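Side-chain contacts in metalloregulator ScaR (PDB 3HRS), which is a manganese-activated transcriptional repressor of the DtxR/MntR family, working as a homodimer and probably binding DNA through a helix-turn-helix domain: residues Ile78-Phe81 and Leu82-Leu86; Leu86-Thr89 and Thr90-His94; Glu96-Val99 and Leu100-Val104; Leu112-Leu115 and Leu116-Lys120. All coordinates share one frame; numbering follows the deposited sequence.

Interaction 1 (Ile78-Phe81 and Leu82-Leu86); sequences IEVF and LVHHL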
loop_
_atom_site.group_PDB
_atom_site.type_symbol
_atom_site.label_atom_id
_atom_site.label_comp_id
_atom_site.label_asym_id
_atom_site.label_seq_id
_atom_site.Cartn_x
_atom_site.Cartn_y
_atom_site.Cartn_z
ATOM N N ILE A 78 1.051 3.798 -8.818
ATOM C CA ILE A 78 1.450 4.152 -7.462
ATOM C C ILE A 78 2.078 5.550 -7.483
ATOM O O ILE A 78 1.840 6.376 -6.604
ATOM C CB ILE A 78 2.457 3.143 -6.856
ATOM C CG1 ILE A 78 1.836 1.741 -6.715
ATOM C CG2 ILE A 78 2.881 3.574 -5.502
ATOM C CD1 ILE A 78 0.464 1.768 -6.117
ATOM N N GLU A 79 2.887 5.827 -8.490
ATOM C CA GLU A 79 3.494 7.147 -8.568
ATOM C C GLU A 79 2.382 8.182 -8.584
ATOM O O GLU A 79 2.337 9.027 -7.705
ATOM C CB GLU A 79 4.375 7.286 -9.798
ATOM C CG GLU A 79 4.917 8.679 -10.003
ATOM C CD GLU A 79 6.289 8.850 -9.407
ATOM O OE1 GLU A 79 6.777 10.009 -9.377
ATOM O OE2 GLU A 79 6.877 7.822 -8.985
ATOM N N VAL A 80 1.490 8.096 -9.579
ATOM C CA VAL A 80 0.342 8.989 -9.699
ATOM C C VAL A 80 -0.471 9.065 -8.415
ATOM O O VAL A 80 -0.897 10.132 -8.033
ATOM C CB VAL A 80 -0.638 8.546 -10.779
ATOM C CG1 VAL A 80 -1.986 9.315 -10.638
ATOM C CG2 VAL A 80 -0.034 8.753 -12.155
ATOM N N PHE A 81 -0.709 7.944 -7.752
ATOM C CA PHE A 81 -1.486 8.010 -6.520
ATOM C C PHE A 81 -0.738 8.811 -5.449
ATOM O O PHE A 81 -1.300 9.699 -4.852
ATOM C CB PHE A 81 -1.883 6.612 -6.006
ATOM C CG PHE A 81 -2.511 6.613 -4.627
ATOM C CD1 PHE A 81 -3.831 7.002 -4.447
ATOM C CD2 PHE A 81 -1.785 6.193 -3.512
ATOM C CE1 PHE A 81 -4.420 6.974 -3.170
ATOM C CE2 PHE A 81 -2.365 6.154 -2.232
ATOM C CZ PHE A 81 -3.679 6.543 -2.059
ATOM N N LEU A 82 0.528 8.492 -5.217
ATOM C CA LEU A 82 1.278 9.111 -4.136
ATOM C C LEU A 82 1.393 10.616 -4.268
ATOM O O LEU A 82 1.208 11.351 -3.279
ATOM C CB LEU A 82 2.665 8.495 -3.995
ATOM C CG LEU A 82 2.557 7.032 -3.554
ATOM C CD1 LEU A 82 3.914 6.513 -3.122
ATOM C CD2 LEU A 82 1.523 6.900 -2.431
ATOM N N VAL A 83 1.697 11.090 -5.473
ATOM C CA VAL A 83 1.898 12.522 -5.612
ATOM C C VAL A 83 0.596 13.302 -5.720
ATOM O O VAL A 83 0.432 14.307 -5.034
ATOM C CB VAL A 83 2.937 12.916 -6.696
ATOM C CG1 VAL A 83 3.368 11.721 -7.498
ATOM C CG2 VAL A 83 2.408 14.042 -7.585
ATOM N N HIS A 84 -0.345 12.841 -6.530
ATOM C CA HIS A 84 -1.635 13.537 -6.627
ATOM C C HIS A 84 -2.608 13.417 -5.445
ATOM O O HIS A 84 -3.361 14.346 -5.134
ATOM C CB HIS A 84 -2.343 13.150 -7.896
ATOM C CG HIS A 84 -1.695 13.711 -9.114
ATOM N ND1 HIS A 84 -2.316 13.743 -10.346
ATOM C CD2 HIS A 84 -0.479 14.286 -9.288
ATOM C CE1 HIS A 84 -1.517 14.310 -11.229
ATOM N NE2 HIS A 84 -0.394 14.648 -10.610
ATOM N N HIS A 85 -2.623 12.282 -4.789
ATOM C CA HIS A 85 -3.636 12.093 -3.760
ATOM C C HIS A 85 -3.030 12.405 -2.423
ATOM O O HIS A 85 -3.671 13.072 -1.621
ATOM C CB HIS A 85 -4.238 10.676 -3.798
ATOM C CG HIS A 85 -5.250 10.499 -4.882
ATOM N ND1 HIS A 85 -6.447 9.834 -4.689
ATOM C CD2 HIS A 85 -5.258 10.924 -6.168
ATOM C CE1 HIS A 85 -7.144 9.851 -5.815
ATOM N NE2 HIS A 85 -6.446 10.505 -6.727
ATOM N N LEU A 86 -1.791 11.966 -2.194
ATOM C CA LEU A 86 -1.174 12.113 -0.872
ATOM C C LEU A 86 -0.145 13.236 -0.780
ATOM O O LEU A 86 0.497 13.406 0.249
ATOM C CB LEU A 86 -0.546 10.792 -0.438
ATOM C CG LEU A 86 -1.498 9.582 -0.508
ATOM C CD1 LEU A 86 -0.889 8.374 0.203
ATOM C CD2 LEU A 86 -2.861 9.923 0.100
#
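The C-terminal turns of helix 62-84, in the metal-binding and dimerisation domain, bring the ring of Phe81 against Leu82, His85 and Leu86. The ring is shared out atom by atom. CD2 of Phe81 rests 3.6 Å from CD2 of Leu82, while CD1 of Phe81 on the other flank lies 3.8 Å from CB of His85. Further out, CE2 of Phe81 reaches CD1 of Leu86 at 3.6 Å. Phe81 makes these contacts because its CG stands anti to the backbone N (chi1 171°), beside its own carbonyl carbon, which carries the ring on to the following turn. The imidazole of His85 meets the Phe81 ring obliquely, planes at 44°, centroids 5.3 Å apart. One turn back, Ile78 and Leu82 run side by side and point the same way, with CG2 of Ile78 3.9 Å from CD1 of Leu82. Regular helical bonds underlie the packing: Leu82 N donates to Ile78 O at 2.9 Å, and His85 N to Phe81 O at 2.9 Å. Phe81 of the second subunit meets the same ring, and Phe108 of that subunit packs on Phe81, Leu82 and Leu86. Within the chain, Ile78 and Phe81 also touch Leu112 of helix 106-115. Glu79, a zinc ligand in another structure of this protein, leaves the same helix toward His124. This piece of helix therefore holds a metal-binding carboxylate as well as an apolar patch buried against the partner subunit; its side-chain contacts are mainly apolar, so burial of hydrocarbon probably contributes most, while the polar bonds are those of the backbone.

Interaction 2 (Leu86-Thr89 and Thr90-His94); sequences LGYT and TEEIH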
loop_
_atom_site.group_PDB
_atom_site.type_symbol
_atom_site.label_atom_id
_atom_site.label_comp_id
_atom_site.label_asym_id
_atom_site.label_seq_id
_atom_site.Cartn_x
_atom_site.Cartn_y
_atom_site.Cartn_z
ATOM N N LEU A 86 -1.791 11.966 -2.194
ATOM C CA LEU A 86 -1.174 12.113 -0.872
ATOM C C LEU A 86 -0.145 13.236 -0.780
ATOM O O LEU A 86 0.497 13.406 0.249
ATOM C CB LEU A 86 -0.546 10.792 -0.438
ATOM C CG LEU A 86 -1.498 9.582 -0.508
ATOM C CD1 LEU A 86 -0.889 8.374 0.203
ATOM C CD2 LEU A 86 -2.861 9.923 0.100
ATOM N N GLY A 87 0.012 13.998 -1.862
ATOM C CA GLY A 87 1.005 15.055 -1.945
ATOM C C GLY A 87 2.456 14.685 -1.653
ATOM O O GLY A 87 3.218 15.512 -1.145
ATOM N N TYR A 88 2.855 13.467 -1.992
ATOM C CA TYR A 88 4.250 13.038 -1.826
ATOM C C TYR A 88 5.259 13.911 -2.573
ATOM O O TYR A 88 4.979 14.430 -3.660
ATOM C CB TYR A 88 4.427 11.564 -2.243
ATOM C CG TYR A 88 4.192 10.563 -1.109
ATOM C CD1 TYR A 88 2.969 10.475 -0.475
ATOM C CD2 TYR A 88 5.198 9.724 -0.680
ATOM C CE1 TYR A 88 2.764 9.603 0.545
ATOM C CE2 TYR A 88 4.993 8.836 0.344
ATOM C CZ TYR A 88 3.778 8.776 0.949
ATOM O OH TYR A 88 3.566 7.877 1.972
ATOM N N THR A 89 6.434 14.077 -1.973
ATOM C CA THR A 89 7.529 14.785 -2.622
ATOM C C THR A 89 8.485 13.780 -3.194
ATOM O O THR A 89 8.583 12.650 -2.722
ATOM C CB THR A 89 8.379 15.615 -1.645
ATOM O OG1 THR A 89 9.076 14.733 -0.754
ATOM C CG2 THR A 89 7.524 16.599 -0.846
ATOM N N THR A 90 9.218 14.219 -4.198
ATOM C CA THR A 90 10.249 13.419 -4.798
ATOM C C THR A 90 11.041 12.585 -3.798
ATOM O O THR A 90 11.248 11.373 -4.003
ATOM C CB THR A 90 11.173 14.301 -5.612
ATOM O OG1 THR A 90 10.464 14.722 -6.786
ATOM C CG2 THR A 90 12.409 13.529 -6.021
ATOM N N GLU A 91 11.482 13.219 -2.723
ATOM C CA GLU A 91 12.240 12.502 -1.702
ATOM C C GLU A 91 11.378 11.444 -1.016
ATOM O O GLU A 91 11.790 10.304 -0.849
ATOM C CB GLU A 91 12.812 13.475 -0.671
ATOM C CG GLU A 91 14.040 12.938 0.057
ATOM C CD GLU A 91 14.733 14.003 0.893
ATOM O OE1 GLU A 91 14.158 14.416 1.927
ATOM O OE2 GLU A 91 15.854 14.423 0.520
ATOM N N GLU A 92 10.174 11.831 -0.619
ATOM C CA GLU A 92 9.255 10.897 0.008
ATOM C C GLU A 92 9.044 9.685 -0.897
ATOM O O GLU A 92 9.100 8.531 -0.452
ATOM C CB GLU A 92 7.926 11.591 0.333
ATOM C CG GLU A 92 8.053 12.634 1.446
ATOM C CD GLU A 92 6.878 13.597 1.529
ATOM O OE1 GLU A 92 6.700 14.223 2.597
ATOM O OE2 GLU A 92 6.136 13.741 0.536
ATOM N N ILE A 93 8.809 9.946 -2.172
ATOM C CA ILE A 93 8.551 8.869 -3.116
ATOM C C ILE A 93 9.742 7.936 -3.216
ATOM O O ILE A 93 9.589 6.723 -3.230
ATOM C CB ILE A 93 8.198 9.408 -4.494
ATOM C CG1 ILE A 93 6.749 9.892 -4.478
ATOM C CG2 ILE A 93 8.363 8.331 -5.524
ATOM C CD1 ILE A 93 6.300 10.526 -5.766
ATOM N N HIS A 94 10.928 8.519 -3.255
ATOM C CA HIS A 94 12.172 7.758 -3.234
ATOM C C HIS A 94 12.337 6.863 -2.002
ATOM O O HIS A 94 12.972 5.819 -2.064
ATOM C CB HIS A 94 13.354 8.718 -3.307
ATOM C CG HIS A 94 14.678 8.042 -3.173
ATOM N ND1 HIS A 94 15.150 7.146 -4.108
ATOM C CD2 HIS A 94 15.629 8.123 -2.212
ATOM C CE1 HIS A 94 16.336 6.704 -3.731
ATOM N NE2 HIS A 94 16.649 7.278 -2.583
#
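Thr89 O receives the N-H of Ile93 at 2.8 Å, nearly straight at the hydrogen (N-H...O 167°) and nearly in line with the Thr89 carbonyl, and so starts the bonding of helix 90-101. Thr89 is the N-cap of this helix and forms a capping box with Glu92. Its OG1 accepts from Glu92 N at 3.1 Å, and in return OE2 of Glu92 accepts from Thr89 N. That second bond is modelled at 2.5 Å, a value not to be pressed at this resolution; the donor comes to the anti side of the oxygen, 30° out of the carboxylate plane. The threonine hydroxyl can reach inward because OG1 sits between the backbone N and the carbonyl carbon (chi1 67°). Glu92, its CG anti to the carbonyl carbon, runs its extended chain back past the N-cap, bringing OE2 to Thr89 N. Beside the box, CD2 of Tyr88 is 3.5 Å from CB of Glu92, and CB of Tyr88 is 3.6 Å from CG1 of Ile93, the N'–N4 pair of a hydrophobic staple. The phenol OH is hydrogen-bonded to Glu96 OE1, and His107 of the second subunit meets the ring. Gly87, with positive phi, turns the chain out of the preceding helix. The box thus supplies partners for backbone N-H groups where no earlier turn can provide them, and a carboxylate at this end probably interacts favourably with the helix dipole.

Interaction 3 (Glu96-Val99 and Leu100-Val104); sequences EAEV and LEHTV
His102 runs obliquely past the carbonyl oxygen of Glu98, one turn back. CB of His102 lies 3.6 Å from Glu98 O, its CG 3.5 Å from the same oxygen and its CD2 3.2 Å. At the far end NE2 of His102 comes to 4.1 Å from CG of Glu98. The carboxylate and ring planes are only 23° apart, yet the ionisable groups stay apart: OE1 of Glu98 is 4.5 Å from NE2 of His102. All this happens at the C-terminal end of helix 90-101, where His102 is the first residue to leave helical geometry. The hydroxyl of Thr103 then takes up a carbonyl of the last turn, with OG1 donating to Val99 O at 2.8 Å, nearly in line with the C=O bond. Leu100 O accepts from both Thr103 N and Val104 N. On another side of the helix Leu100 CD1 packs against Val99 CG2 at 3.5 Å, and its side chain meets Phe108 of the second subunit. Glu101 sends OE1 to His75 ND1 of helix 62-84, while Glu96 OE1 bonds Ser105 OG of the second subunit.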
loop_
_atom_site.group_PDB
_atom_site.type_symbol
_atom_site.label_atom_id
_atom_site.label_comp_id
_atom_site.label_asym_id
_atom_site.label_seq_id
_atom_site.Cartn_x
_atom_site.Cartn_y
_atom_site.Cartn_z
ATOM N N GLU A 96 9.753 5.575 -0.199
ATOM C CA GLU A 96 8.592 4.721 0.057
ATOM C C GLU A 96 8.073 3.902 -1.121
ATOM O O GLU A 96 7.685 2.742 -0.948
ATOM C CB GLU A 96 7.449 5.549 0.642
ATOM C CG GLU A 96 7.748 6.099 2.014
ATOM C CD GLU A 96 6.629 6.957 2.551
ATOM O OE1 GLU A 96 5.527 6.417 2.762
ATOM O OE2 GLU A 96 6.855 8.171 2.761
ATOM N N ALA A 97 8.063 4.500 -2.308
ATOM C CA ALA A 97 7.455 3.871 -3.481
ATOM C C ALA A 97 7.858 2.408 -3.687
ATOM O O ALA A 97 7.019 1.563 -4.010
ATOM C CB ALA A 97 7.756 4.679 -4.737
ATOM N N GLU A 98 9.138 2.114 -3.501
ATOM C CA GLU A 98 9.660 0.818 -3.893
ATOM C C GLU A 98 9.047 -0.285 -3.052
ATOM O O GLU A 98 8.718 -1.356 -3.565
ATOM C CB GLU A 98 11.181 0.784 -3.767
ATOM C CG GLU A 98 11.851 -0.290 -4.617
ATOM C CD GLU A 98 13.175 -0.767 -4.029
ATOM O OE1 GLU A 98 13.149 -1.514 -3.019
ATOM O OE2 GLU A 98 14.236 -0.408 -4.590
ATOM N N VAL A 99 8.883 -0.044 -1.759
ATOM C CA VAL A 99 8.350 -1.116 -0.926
ATOM C C VAL A 99 6.876 -1.345 -1.215
ATOM O O VAL A 99 6.387 -2.457 -1.070
ATOM C CB VAL A 99 8.592 -0.903 0.583
ATOM C CG1 VAL A 99 10.032 -0.473 0.831
ATOM C CG2 VAL A 99 7.630 0.128 1.136
ATOM N N LEU A 100 6.159 -0.309 -1.633
ATOM C CA LEU A 100 4.750 -0.503 -1.953
ATOM C C LEU A 100 4.652 -1.301 -3.237
ATOM O O LEU A 100 3.833 -2.221 -3.332
ATOM C CB LEU A 100 3.979 0.811 -2.057
ATOM C CG LEU A 100 3.453 1.338 -0.730
ATOM C CD1 LEU A 100 4.619 1.620 0.182
ATOM C CD2 LEU A 100 2.648 2.613 -0.938
ATOM N N GLU A 101 5.498 -0.960 -4.210
ATOM C CA GLU A 101 5.574 -1.720 -5.457
ATOM C C GLU A 101 5.833 -3.208 -5.212
ATOM O O GLU A 101 5.303 -4.064 -5.917
ATOM C CB GLU A 101 6.671 -1.170 -6.366
ATOM C CG GLU A 101 6.269 0.036 -7.156
ATOM C CD GLU A 101 7.415 0.595 -7.998
ATOM O OE1 GLU A 101 7.722 1.807 -7.872
ATOM O OE2 GLU A 101 8.012 -0.182 -8.775
ATOM N N HIS A 102 6.658 -3.513 -4.220
ATOM C CA HIS A 102 7.049 -4.896 -3.958
ATOM C C HIS A 102 6.038 -5.643 -3.081
ATOM O O HIS A 102 6.267 -6.784 -2.677
ATOM C CB HIS A 102 8.451 -4.931 -3.341
ATOM C CG HIS A 102 9.544 -4.702 -4.341
ATOM N ND1 HIS A 102 10.715 -5.429 -4.347
ATOM C CD2 HIS A 102 9.626 -3.848 -5.388
ATOM C CE1 HIS A 102 11.479 -5.020 -5.343
ATOM N NE2 HIS A 102 10.841 -4.063 -5.993
ATOM N N THR A 103 4.901 -5.005 -2.842
ATOM C CA THR A 103 3.993 -5.436 -1.809
ATOM C C THR A 103 2.546 -5.474 -2.267
ATOM O O THR A 103 1.867 -6.482 -2.094
ATOM C CB THR A 103 4.123 -4.515 -0.600
ATOM O OG1 THR A 103 5.341 -4.828 0.083
ATOM C CG2 THR A 103 2.925 -4.671 0.357
ATOM N N VAL A 104 2.050 -4.382 -2.833
ATOM C CA VAL A 104 0.652 -4.367 -3.229
ATOM C C VAL A 104 0.411 -5.398 -4.308
ATOM O O VAL A 104 1.295 -5.682 -5.137
ATOM C CB VAL A 104 0.177 -2.996 -3.719
ATOM C CG1 VAL A 104 0.251 -1.990 -2.598
ATOM C CG2 VAL A 104 0.993 -2.557 -4.914
#

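Interaction 4 (Leu112-Leu115 and Leu116-Lys120); sequences LDQL and LDYPK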
loop_
_atom_site.group_PDB
_atom_site.type_symbol
_atom_site.label_atom_id
_atom_site.label_comp_id
_atom_site.label_asym_id
_atom_site.label_seq_id
_atom_site.Cartn_x
_atom_site.Cartn_y
_atom_site.Cartn_z
ATOM N N LEU A 112 -6.953 0.736 -7.815
ATOM C CA LEU A 112 -6.230 1.986 -7.843
ATOM C C LEU A 112 -6.447 2.698 -9.156
ATOM O O LEU A 112 -6.698 3.889 -9.183
ATOM C CB LEU A 112 -4.738 1.728 -7.692
ATOM C CG LEU A 112 -3.957 2.684 -6.788
ATOM C CD1 LEU A 112 -2.689 3.071 -7.488
ATOM C CD2 LEU A 112 -4.778 3.934 -6.365
ATOM N N ASP A 113 -6.325 1.956 -10.247
ATOM C CA ASP A 113 -6.435 2.529 -11.585
ATOM C C ASP A 113 -7.779 3.202 -11.720
ATOM O O ASP A 113 -7.880 4.323 -12.185
ATOM C CB ASP A 113 -6.308 1.426 -12.638
ATOM C CG ASP A 113 -6.109 1.963 -14.045
ATOM O OD1 ASP A 113 -5.625 3.101 -14.219
ATOM O OD2 ASP A 113 -6.425 1.220 -14.989
ATOM N N GLN A 114 -8.812 2.497 -11.298
ATOM C CA GLN A 114 -10.158 3.007 -11.369
ATOM C C GLN A 114 -10.302 4.246 -10.485
ATOM O O GLN A 114 -10.921 5.241 -10.880
ATOM C CB GLN A 114 -11.143 1.943 -10.913
ATOM C CG GLN A 114 -12.557 2.394 -11.110
ATOM C CD GLN A 114 -13.575 1.306 -10.857
ATOM O OE1 GLN A 114 -13.331 0.370 -10.096
ATOM N NE2 GLN A 114 -14.732 1.427 -11.503
ATOM N N LEU A 115 -9.745 4.177 -9.281
ATOM C CA LEU A 115 -9.830 5.293 -8.347
ATOM C C LEU A 115 -9.229 6.563 -8.955
ATOM O O LEU A 115 -9.757 7.660 -8.766
ATOM C CB LEU A 115 -9.073 4.961 -7.077
ATOM C CG LEU A 115 -9.142 6.106 -6.093
ATOM C CD1 LEU A 115 -10.604 6.400 -5.885
ATOM C CD2 LEU A 115 -8.423 5.748 -4.774
ATOM N N LEU A 116 -8.121 6.391 -9.672
ATOM C CA LEU A 116 -7.395 7.485 -10.277
ATOM C C LEU A 116 -8.045 7.920 -11.584
ATOM O O LEU A 116 -7.588 8.865 -12.225
ATOM C CB LEU A 116 -5.943 7.090 -10.530
ATOM C CG LEU A 116 -5.089 6.632 -9.350
ATOM C CD1 LEU A 116 -3.651 6.525 -9.815
ATOM C CD2 LEU A 116 -5.172 7.571 -8.156
ATOM N N ASP A 117 -9.118 7.237 -11.966
ATOM C CA ASP A 117 -9.854 7.572 -13.182
ATOM C C ASP A 117 -9.038 7.345 -14.442
ATOM O O ASP A 117 -9.074 8.162 -15.368
ATOM C CB ASP A 117 -10.369 9.010 -13.145
ATOM C CG ASP A 117 -11.505 9.258 -14.141
ATOM O OD1 ASP A 117 -12.042 8.277 -14.726
ATOM O OD2 ASP A 117 -11.856 10.448 -14.338
ATOM N N TYR A 118 -8.305 6.237 -14.463
ATOM C CA TYR A 118 -7.606 5.754 -15.659
ATOM C C TYR A 118 -6.656 6.755 -16.307
ATOM O O TYR A 118 -6.856 7.150 -17.459
ATOM C CB TYR A 118 -8.603 5.217 -16.681
ATOM C CG TYR A 118 -9.591 4.273 -16.053
ATOM C CD1 TYR A 118 -10.857 4.714 -15.692
ATOM C CD2 TYR A 118 -9.256 2.947 -15.792
ATOM C CE1 TYR A 118 -11.767 3.873 -15.117
ATOM C CE2 TYR A 118 -10.174 2.080 -15.203
ATOM C CZ TYR A 118 -11.428 2.558 -14.860
ATOM O OH TYR A 118 -12.371 1.740 -14.252
ATOM N N PRO A 119 -5.609 7.158 -15.561
ATOM C CA PRO A 119 -4.587 8.084 -16.084
ATOM C C PRO A 119 -3.739 7.440 -17.187
ATOM O O PRO A 119 -3.152 6.377 -16.988
ATOM C CB PRO A 119 -3.698 8.381 -14.874
ATOM C CG PRO A 119 -4.255 7.540 -13.702
ATOM C CD PRO A 119 -5.301 6.633 -14.213
ATOM N N LYS A 120 -3.661 8.095 -18.334
ATOM C CA LYS A 120 -2.838 7.618 -19.425
ATOM C C LYS A 120 -1.356 7.993 -19.255
ATOM O O LYS A 120 -0.539 7.711 -20.134
ATOM C CB LYS A 120 -3.386 8.151 -20.750
ATOM C CG LYS A 120 -4.565 7.334 -21.316
ATOM C CD LYS A 120 -5.695 8.239 -21.833
ATOM C CE LYS A 120 -5.242 9.705 -22.072
ATOM N NZ LYS A 120 -4.526 9.988 -23.366
#
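Helix 106-115 ends with two bonds back into its last turn, Tyr118 N to Asp113 O at 3.0 Å and Asp117 N to Gln114 O at 2.9 Å, while Asp117 takes positive phi (66°). The first of these bonds is fairly straight; in the second the donor stands well above the carbonyl plane of Gln114, away from the lone pairs. Tyr118 swings back along the helix. One face of its ring covers CA of Gln114, a CH-pi contact with CA 4.1 Å from the centroid, and Asp113 O lies over the same face toward the rim. The phenol and the extended chain of Gln114 run side by side, OH of Tyr118 coming to 3.2 Å from CG of Gln114. Asp113 meets the ring at about a right angle: OD2 is 3.4 Å from CD2 of Tyr118, and the carboxylate and ring planes are 78° apart. CG of Asp113 is anti to the backbone N (chi1 -168°), which carries the carboxylate to the turn, and its OD1 lies 3.5 Å from CD of Pro119. The same residue's OD2 forms a salt bridge with Arg73, so the carboxylate links the end of helix 106-115 to helix 62-84. Leu112 CD2 and Leu116 CG pack at 4.0 Å on another side, and both leucines also touch helix 62-84, while Leu115 packs on Phe81 of the second subunit. Together the paired backbone bonds and the positive phi make this a Schellman motif, closing the helix just before the chain runs on to Cys122 and His124, zinc ligands in another structure of this protein.

All four contacts lie in the metal-binding and dimerisation domain and follow the chain in order. Interaction 1 ends helix 62-84, interaction 2 starts helix 90-101, interaction 3 ends it, and interaction 4 ends helix 106-115. Interactions 1 and 2 share Leu86 and have centres 8 Å apart; Leu82 O and Tyr88 N probably bond between them. Interaction 4, with its centre 11 Å from that of interaction 1, packs on it through leucines. Interactions 2 and 4 thus touch the end of helix 62-84, while interaction 3 lies beyond, its nearest atoms about 4 Å from interaction 1. The helix that carries Glu79 also carries residues that meet the second subunit.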